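Local coordinates for pyridine nucleotide-disulfide oxidoreductase-like protein (Myceliophthora thermophila, PDB 5MQ6) that uses FAD and NADPH to insert one oxygen atom beside the carbonyl of ketones, notably bulky polycyclic ones, giving esters or lactones, at residues A[507-519]-A[526-538]. Sequence-based numbering, arbitrary orientation.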
ATOM      1  N   LYS A 507       4.502 -21.680  -9.520  1.00 29.46           N
ATOM      2  CA  LYS A 507       5.069 -22.223  -8.257  1.00 24.99           C
ATOM      3  C   LYS A 507       4.243 -21.760  -7.041  1.00 23.33           C
ATOM      4  O   LYS A 507       3.839 -22.552  -6.181  1.00 21.89           O
ATOM      5  CB  LYS A 507       6.502 -21.761  -8.089  1.00 26.37           C
ATOM      6  CG  LYS A 507       7.282 -22.378  -6.933  1.00 25.12           C
ATOM      7  CD  LYS A 507       8.665 -21.775  -6.808  1.00 23.09           C
ATOM      8  CE  LYS A 507       9.291 -22.099  -5.455  1.00 21.65           C
ATOM      9  NZ  LYS A 507      10.580 -21.369  -5.227  1.00 21.37           N
ATOM     10  N   TRP A 508       3.992 -20.465  -6.961  1.00 23.33           N
ATOM     11  CA  TRP A 508       3.284 -19.890  -5.840  1.00 23.62           C
ATOM     12  C   TRP A 508       1.893 -20.520  -5.640  1.00 24.38           C
ATOM     13  O   TRP A 508       1.494 -20.823  -4.538  1.00 28.06           O
ATOM     14  CB  TRP A 508       3.036 -18.408  -6.131  1.00 26.36           C
ATOM     15  CG  TRP A 508       2.983 -17.603  -4.914  1.00 25.41           C
ATOM     16  CD1 TRP A 508       1.879 -17.203  -4.234  1.00 25.88           C
ATOM     17  CD2 TRP A 508       4.125 -17.065  -4.221  1.00 23.22           C
ATOM     18  NE1 TRP A 508       2.254 -16.419  -3.159  1.00 24.33           N
ATOM     19  CE2 TRP A 508       3.621 -16.295  -3.145  1.00 20.91           C
ATOM     20  CE3 TRP A 508       5.501 -17.103  -4.450  1.00 22.95           C
ATOM     21  CZ2 TRP A 508       4.428 -15.628  -2.297  1.00 18.91           C
ATOM     22  CZ3 TRP A 508       6.316 -16.410  -3.571  1.00 23.60           C
ATOM     23  CH2 TRP A 508       5.789 -15.697  -2.532  1.00 19.73           C
ATOM     24  N   GLN A 509       1.151 -20.662  -6.737  1.00 25.12           N
ATOM     25  CA  GLN A 509      -0.242 -21.152  -6.692  1.00 26.56           C
ATOM     26  C   GLN A 509      -0.286 -22.675  -6.446  1.00 27.63           C
ATOM     27  O   GLN A 509      -1.176 -23.146  -5.766  1.00 25.22           O
ATOM     28  CB  GLN A 509      -0.968 -20.837  -7.975  1.00 22.27           C
ATOM     29  CG  GLN A 509      -1.125 -19.396  -8.416  1.00 28.15           C
ATOM     30  CD  GLN A 509      -1.501 -18.449  -7.282  1.00 33.02           C
ATOM     31  OE1 GLN A 509      -2.268 -18.824  -6.413  1.00 35.04           O
ATOM     32  NE2 GLN A 509      -0.954 -17.233  -7.292  1.00 31.38           N
ATOM     33  N   THR A 510       0.679 -23.410  -6.991  1.00 27.41           N
ATOM     34  CA  THR A 510       0.691 -24.831  -6.914  1.00 28.16           C
ATOM     35  C   THR A 510       1.335 -25.371  -5.688  1.00 31.83           C
ATOM     36  O   THR A 510       0.798 -26.267  -5.100  1.00 34.29           O
ATOM     37  CB  THR A 510       1.392 -25.484  -8.116  1.00 34.82           C
ATOM     38  OG1 THR A 510       2.763 -25.058  -8.152  1.00 49.08           O
ATOM     39  CG2 THR A 510       0.731 -25.112  -9.438  1.00 28.49           C
ATOM     40  N   HIS A 511       2.508 -24.868  -5.306  1.00 31.10           N
ATOM     41  CA  HIS A 511       3.251 -25.369  -4.164  1.00 31.58           C
ATOM     42  C   HIS A 511       3.020 -24.502  -2.913  1.00 33.65           C
ATOM     43  O   HIS A 511       3.254 -24.970  -1.758  1.00 32.39           O
ATOM     44  CB  HIS A 511       4.733 -25.429  -4.566  1.00 30.83           C
ATOM     45  CG  HIS A 511       5.729 -25.543  -3.421  1.00 44.18           C
ATOM     46  ND1 HIS A 511       5.945 -26.720  -2.707  1.00 40.59           N
ATOM     47  CD2 HIS A 511       6.653 -24.651  -2.956  1.00 37.68           C
ATOM     48  CE1 HIS A 511       6.879 -26.511  -1.794  1.00 47.17           C
ATOM     49  NE2 HIS A 511       7.334 -25.271  -1.931  1.00 46.51           N
ATOM     50  N   GLY A 512       2.561 -23.267  -3.120  1.00 29.19           N
ATOM     51  CA  GLY A 512       2.328 -22.317  -2.015  1.00 27.03           C
ATOM     52  C   GLY A 512       3.433 -21.268  -1.936  1.00 27.48           C
ATOM     53  O   GLY A 512       4.541 -21.418  -2.512  1.00 24.74           O
ATOM     54  N   ALA A 513       3.183 -20.225  -1.150  1.00 25.85           N
ATOM     55  CA  ALA A 513       4.174 -19.184  -0.974  1.00 21.62           C
ATOM     56  C   ALA A 513       5.497 -19.789  -0.537  1.00 18.74           C
ATOM     57  O   ALA A 513       5.545 -20.666   0.356  1.00 19.93           O
ATOM     58  CB  ALA A 513       3.699 -18.145   0.017  1.00 22.04           C
ATOM     59  N   ALA A 514       6.591 -19.342  -1.160  1.00 18.57           N
ATOM     60  CA  ALA A 514       7.900 -19.813  -0.756  1.00 18.75           C
ATOM     61  C   ALA A 514       8.973 -18.809  -0.969  1.00 17.86           C
ATOM     62  O   ALA A 514       9.261 -18.494  -2.117  1.00 18.39           O
ATOM     63  CB  ALA A 514       8.266 -21.097  -1.502  1.00 20.85           C
ATOM     64  N   THR A 515       9.590 -18.363   0.106  1.00 14.82           N
ATOM     65  CA  THR A 515      10.658 -17.431   0.076  1.00 16.52           C
ATOM     66  C   THR A 515      11.582 -17.702   1.225  1.00 16.75           C
ATOM     67  O   THR A 515      11.306 -18.497   2.087  1.00 16.66           O
ATOM     68  CB  THR A 515      10.176 -15.992   0.338  1.00 16.97           C
ATOM     69  OG1 THR A 515       9.701 -15.881   1.684  1.00 16.71           O
ATOM     70  CG2 THR A 515       9.094 -15.632  -0.670  1.00 17.68           C
ATOM     71  N   LEU A 516      12.728 -17.032   1.219  1.00 16.34           N
ATOM     72  CA  LEU A 516      13.454 -16.766   2.430  1.00 15.60           C
ATOM     73  C   LEU A 516      13.279 -15.259   2.797  1.00 16.87           C
ATOM     74  O   LEU A 516      13.556 -14.347   1.985  1.00 18.59           O
ATOM     75  CB  LEU A 516      14.909 -17.120   2.366  1.00 16.72           C
ATOM     76  CG  LEU A 516      15.711 -16.923   3.618  1.00 14.96           C
ATOM     77  CD1 LEU A 516      15.188 -17.677   4.762  1.00 14.40           C
ATOM     78  CD2 LEU A 516      17.207 -17.172   3.414  1.00 16.78           C
ATOM     79  N   HIS A 517      12.780 -15.042   4.003  1.00 16.18           N
ATOM     80  CA  HIS A 517      12.586 -13.697   4.600  1.00 17.15           C
ATOM     81  C   HIS A 517      11.626 -12.776   3.870  1.00 16.55           C
ATOM     82  O   HIS A 517      11.605 -11.534   4.086  1.00 18.49           O
ATOM     83  CB  HIS A 517      13.963 -13.039   4.799  1.00 17.86           C
ATOM     84  CG  HIS A 517      14.923 -13.834   5.638  1.00 19.34           C
ATOM     85  ND1 HIS A 517      16.300 -13.715   5.511  1.00 21.38           N
ATOM     86  CD2 HIS A 517      14.733 -14.678   6.668  1.00 20.18           C
ATOM     87  CE1 HIS A 517      16.890 -14.469   6.412  1.00 20.10           C
ATOM     88  NE2 HIS A 517      15.965 -15.009   7.164  1.00 19.09           N
ATOM     89  N   GLY A 518      10.850 -13.359   2.980  1.00 15.47           N
ATOM     90  CA  GLY A 518       9.918 -12.650   2.097  1.00 16.32           C
ATOM     91  C   GLY A 518      10.509 -11.955   0.884  1.00 15.97           C
ATOM     92  O   GLY A 518       9.770 -11.271   0.139  1.00 15.68           O
ATOM     93  N   VAL A 519      11.787 -12.149   0.616  1.00 14.31           N
ATOM     94  CA  VAL A 519      12.411 -11.286  -0.408  1.00 17.92           C
ATOM     95  C   VAL A 519      12.963 -11.960  -1.648  1.00 18.73           C
ATOM     96  O   VAL A 519      13.389 -11.267  -2.611  1.00 15.73           O
ATOM     97  CB  VAL A 519      13.573 -10.446   0.199  1.00 18.66           C
ATOM     98  CG1 VAL A 519      13.044  -9.546   1.310  1.00 17.82           C
ATOM     99  CG2 VAL A 519      14.667 -11.304   0.709  1.00 19.34           C
ATOM    100  N   ASN A 526      19.172 -13.970  -8.430  1.00 14.18           N
ATOM    101  CA  ASN A 526      19.343 -12.565  -8.667  1.00 14.91           C
ATOM    102  C   ASN A 526      18.074 -11.780  -8.785  1.00 14.24           C
ATOM    103  O   ASN A 526      18.094 -10.684  -9.293  1.00 16.07           O
ATOM    104  CB  ASN A 526      20.328 -12.289  -9.819  1.00 15.00           C
ATOM    105  CG  ASN A 526      21.755 -12.592  -9.427  1.00 16.99           C
ATOM    106  OD1 ASN A 526      21.999 -13.195  -8.372  1.00 19.63           O
ATOM    107  ND2 ASN A 526      22.725 -12.170 -10.279  1.00 16.71           N
ATOM    108  N   LEU A 527      16.990 -12.265  -8.217  1.00 14.93           N
ATOM    109  CA  LEU A 527      15.713 -11.500  -8.174  1.00 16.58           C
ATOM    110  C   LEU A 527      15.404 -11.327  -6.738  1.00 15.72           C
ATOM    111  O   LEU A 527      15.458 -12.285  -5.962  1.00 13.61           O
ATOM    112  CB  LEU A 527      14.581 -12.332  -8.768  1.00 17.80           C
ATOM    113  CG  LEU A 527      13.159 -11.763  -8.654  1.00 18.14           C
ATOM    114  CD1 LEU A 527      12.983 -10.443  -9.434  1.00 18.22           C
ATOM    115  CD2 LEU A 527      12.120 -12.804  -9.064  1.00 17.73           C
ATOM    116  N   PHE A 528      15.042 -10.101  -6.382  1.00 16.66           N
ATOM    117  CA  PHE A 528      14.580  -9.775  -5.062  1.00 14.58           C
ATOM    118  C   PHE A 528      13.366  -8.891  -5.089  1.00 13.70           C
ATOM    119  O   PHE A 528      13.181  -8.175  -6.044  1.00 14.22           O
ATOM    120  CB  PHE A 528      15.732  -9.083  -4.254  1.00 15.10           C
ATOM    121  CG  PHE A 528      16.915  -9.985  -4.012  1.00 13.85           C
ATOM    122  CD1 PHE A 528      16.970 -10.833  -2.866  1.00 14.48           C
ATOM    123  CD2 PHE A 528      17.978  -9.969  -4.861  1.00 13.84           C
ATOM    124  CE1 PHE A 528      18.088 -11.617  -2.662  1.00 16.44           C
ATOM    125  CE2 PHE A 528      19.093 -10.809  -4.667  1.00 13.21           C
ATOM    126  CZ  PHE A 528      19.165 -11.568  -3.554  1.00 15.14           C
ATOM    127  N   PHE A 529      12.582  -8.912  -4.020  1.00 14.61           N
ATOM    128  CA  PHE A 529      11.354  -8.160  -3.972  1.00 15.15           C
ATOM    129  C   PHE A 529      11.124  -7.696  -2.582  1.00 14.76           C
ATOM    130  O   PHE A 529      11.501  -8.363  -1.644  1.00 13.53           O
ATOM    131  CB  PHE A 529      10.157  -8.941  -4.562  1.00 15.73           C
ATOM    132  CG  PHE A 529      10.183 -10.455  -4.304  1.00 17.12           C
ATOM    133  CD1 PHE A 529       9.633 -10.986  -3.150  1.00 17.81           C
ATOM    134  CD2 PHE A 529      10.733 -11.375  -5.225  1.00 20.26           C
ATOM    135  CE1 PHE A 529       9.622 -12.374  -2.899  1.00 18.21           C
ATOM    136  CE2 PHE A 529      10.744 -12.760  -4.933  1.00 18.91           C
ATOM    137  CZ  PHE A 529      10.209 -13.256  -3.773  1.00 15.61           C
ATOM    138  N   THR A 530      10.459  -6.548  -2.457  1.00 15.57           N
ATOM    139  CA  THR A 530      10.209  -5.970  -1.139  1.00 16.46           C
ATOM    140  C   THR A 530       9.315  -6.943  -0.408  1.00 15.80           C
ATOM    141  O   THR A 530       8.474  -7.537  -0.985  1.00 18.52           O
ATOM    142  CB  THR A 530       9.620  -4.557  -1.205  1.00 16.99           C
ATOM    143  OG1 THR A 530       8.559  -4.503  -2.144  1.00 19.43           O
ATOM    144  CG2 THR A 530      10.571  -3.601  -1.806  1.00 17.80           C
ATOM    145  N   PRO A 531       9.570  -7.179   0.844  1.00 14.54           N
ATOM    146  CA  PRO A 531       8.849  -8.289   1.450  1.00 17.98           C
ATOM    147  C   PRO A 531       7.357  -7.998   1.709  1.00 22.52           C
ATOM    148  O   PRO A 531       7.055  -7.046   2.389  1.00 28.30           O
ATOM    149  CB  PRO A 531       9.615  -8.511   2.760  1.00 15.94           C
ATOM    150  CG  PRO A 531      10.244  -7.175   3.085  1.00 16.71           C
ATOM    151  CD  PRO A 531      10.435  -6.458   1.799  1.00 14.95           C
ATOM    152  N   LEU A 532       6.475  -8.878   1.247  1.00 21.72           N
ATOM    153  CA  LEU A 532       5.098  -8.827   1.599  1.00 25.08           C
ATOM    154  C   LEU A 532       4.739 -10.208   2.240  1.00 23.49           C
ATOM    155  O   LEU A 532       4.852 -10.351   3.345  1.00 23.31           O
ATOM    156  CB  LEU A 532       4.236  -8.438   0.340  1.00 27.09           C
ATOM    157  CG  LEU A 532       2.751  -8.218   0.759  1.00 35.66           C
ATOM    158  CD1 LEU A 532       2.705  -6.863   1.461  1.00 35.37           C
ATOM    159  CD2 LEU A 532       1.667  -8.309  -0.348  1.00 35.26           C
ATOM    160  N   SER A 533       4.397 -11.256   1.520  1.00 24.85           N
ATOM    161  CA  SER A 533       4.228 -12.564   2.103  1.00 24.31           C
ATOM    162  C   SER A 533       5.484 -13.003   2.922  1.00 25.69           C
ATOM    163  O   SER A 533       6.602 -12.700   2.557  1.00 25.95           O
ATOM    164  CB  SER A 533       4.036 -13.624   1.022  1.00 27.98           C
ATOM    165  OG  SER A 533       2.925 -13.427   0.228  1.00 37.83           O
ATOM    166  N   GLN A 534       5.255 -13.726   4.010  1.00 21.06           N
ATOM    167  CA  GLN A 534       6.297 -14.437   4.792  1.00 18.23           C
ATOM    168  C   GLN A 534       7.278 -13.455   5.424  1.00 20.66           C
ATOM    169  O   GLN A 534       8.474 -13.704   5.473  1.00 17.43           O
ATOM    170  CB  GLN A 534       7.050 -15.451   3.874  1.00 17.71           C
ATOM    171  CG  GLN A 534       6.126 -16.316   2.982  1.00 17.29           C
ATOM    172  CD  GLN A 534       6.852 -17.618   2.610  1.00 19.29           C
ATOM    173  OE1 GLN A 534       8.062 -17.613   2.305  1.00 16.96           O
ATOM    174  NE2 GLN A 534       6.154 -18.734   2.752  1.00 19.81           N
ATOM    175  N   SER A 535       6.773 -12.319   5.893  1.00 21.47           N
ATOM    176  CA  SER A 535       7.664 -11.400   6.530  1.00 22.06           C
ATOM    177  C   SER A 535       6.932 -10.730   7.743  1.00 26.81           C
ATOM    178  O   SER A 535       6.367 -11.396   8.582  1.00 27.96           O
ATOM    179  CB  SER A 535       8.148 -10.433   5.448  1.00 20.57           C
ATOM    180  OG  SER A 535       7.081  -9.579   4.932  1.00 21.09           O
ATOM    181  N   SER A 536       6.970  -9.432   7.826  1.00 26.67           N
ATOM    182  CA  SER A 536       6.187  -8.656   8.744  1.00 24.83           C
ATOM    183  C   SER A 536       5.909  -7.339   8.017  1.00 28.00           C
ATOM    184  O   SER A 536       6.506  -7.066   6.986  1.00 32.57           O
ATOM    185  CB  SER A 536       7.016  -8.456  10.028  1.00 27.59           C
ATOM    186  OG  SER A 536       6.318  -7.721  11.021  1.00 27.82           O
ATOM    187  N   GLN A 537       5.000  -6.542   8.555  1.00 23.94           N
ATOM    188  CA  GLN A 537       4.596  -5.287   7.971  1.00 27.59           C
ATOM    189  C   GLN A 537       4.434  -4.327   9.193  1.00 29.98           C
ATOM    190  O   GLN A 537       4.282  -4.756  10.313  1.00 18.31           O
ATOM    191  CB  GLN A 537       3.260  -5.463   7.237  1.00 34.49           C
ATOM    192  CG  GLN A 537       2.127  -5.779   8.247  1.00 39.07           C
ATOM    193  CD  GLN A 537       0.781  -6.228   7.688  1.00 49.01           C
ATOM    194  OE1 GLN A 537       0.013  -5.453   7.101  1.00 52.38           O
ATOM    195  NE2 GLN A 537       0.454  -7.471   7.944  1.00 53.92           N
ATOM    196  N   ALA A 538       4.444  -3.043   8.919  1.00 33.60           N
ATOM    197  CA  ALA A 538       4.193  -2.054   9.872  1.00 25.65           C
ATOM    198  C   ALA A 538       3.102  -1.209   9.266  1.00 27.48           C
ATOM    199  O   ALA A 538       3.005  -1.125   8.043  1.00 27.66           O
ATOM    200  CB  ALA A 538       5.464  -1.314  10.062  1.00 25.47           C
TER
HETATM  201  O   HOH W   1       7.181 -11.535   0.114  1.00 17.11           O
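In the FAD-binding, Rossmann-type domain of this Baeyer-Villiger monooxygenase, V519 pairs with F529 at the end of strand 527-529. This strand runs parallel to strand 218-221 in the mixed sheet that includes the Rossmann-type strand 78-84. The chain then passes the flavin cofactor, with the T530 side chain about 5 Å from FAD.

F529 N donates to V519 O at 2.9 Å. The CA of F528 makes a second, C-H...O contact with V519 O. The F529 ring turns back over this peptide because its CG sits between the backbone N and carbonyl carbon (chi1 35°). V519 O therefore lies over the ring centre, 3.5 Å above the plane. At the ring edge, T515 CG2 meets F529 CE1 at 4.0 Å. The V519 and P531 side chains lie side by side and point the same way, CG1 of V519 next to CB of P531.

Further along, the Q534 amide reaches 513-515. Its OE1 takes an apparently very short bond from T515 OG1, whose 2.5 Å length should be read with caution, and a weak one from T515 N. Its NE2 lies 3.1 Å from A513 O. A513 O accepts a bond from R622 NE. T515 OG1 in turn takes a weak bond from G518 N. S533 comes to the rim of the W508 indole, whose NE1 is engaged by G485, while A513 CA covers one indole face.

G518 has no side chain, and its CA comes to 3.3 Å from S533 O. One water bridges the two segments: it donates to G518 O (2.6 Å) and S533 O and accepts from L532 N.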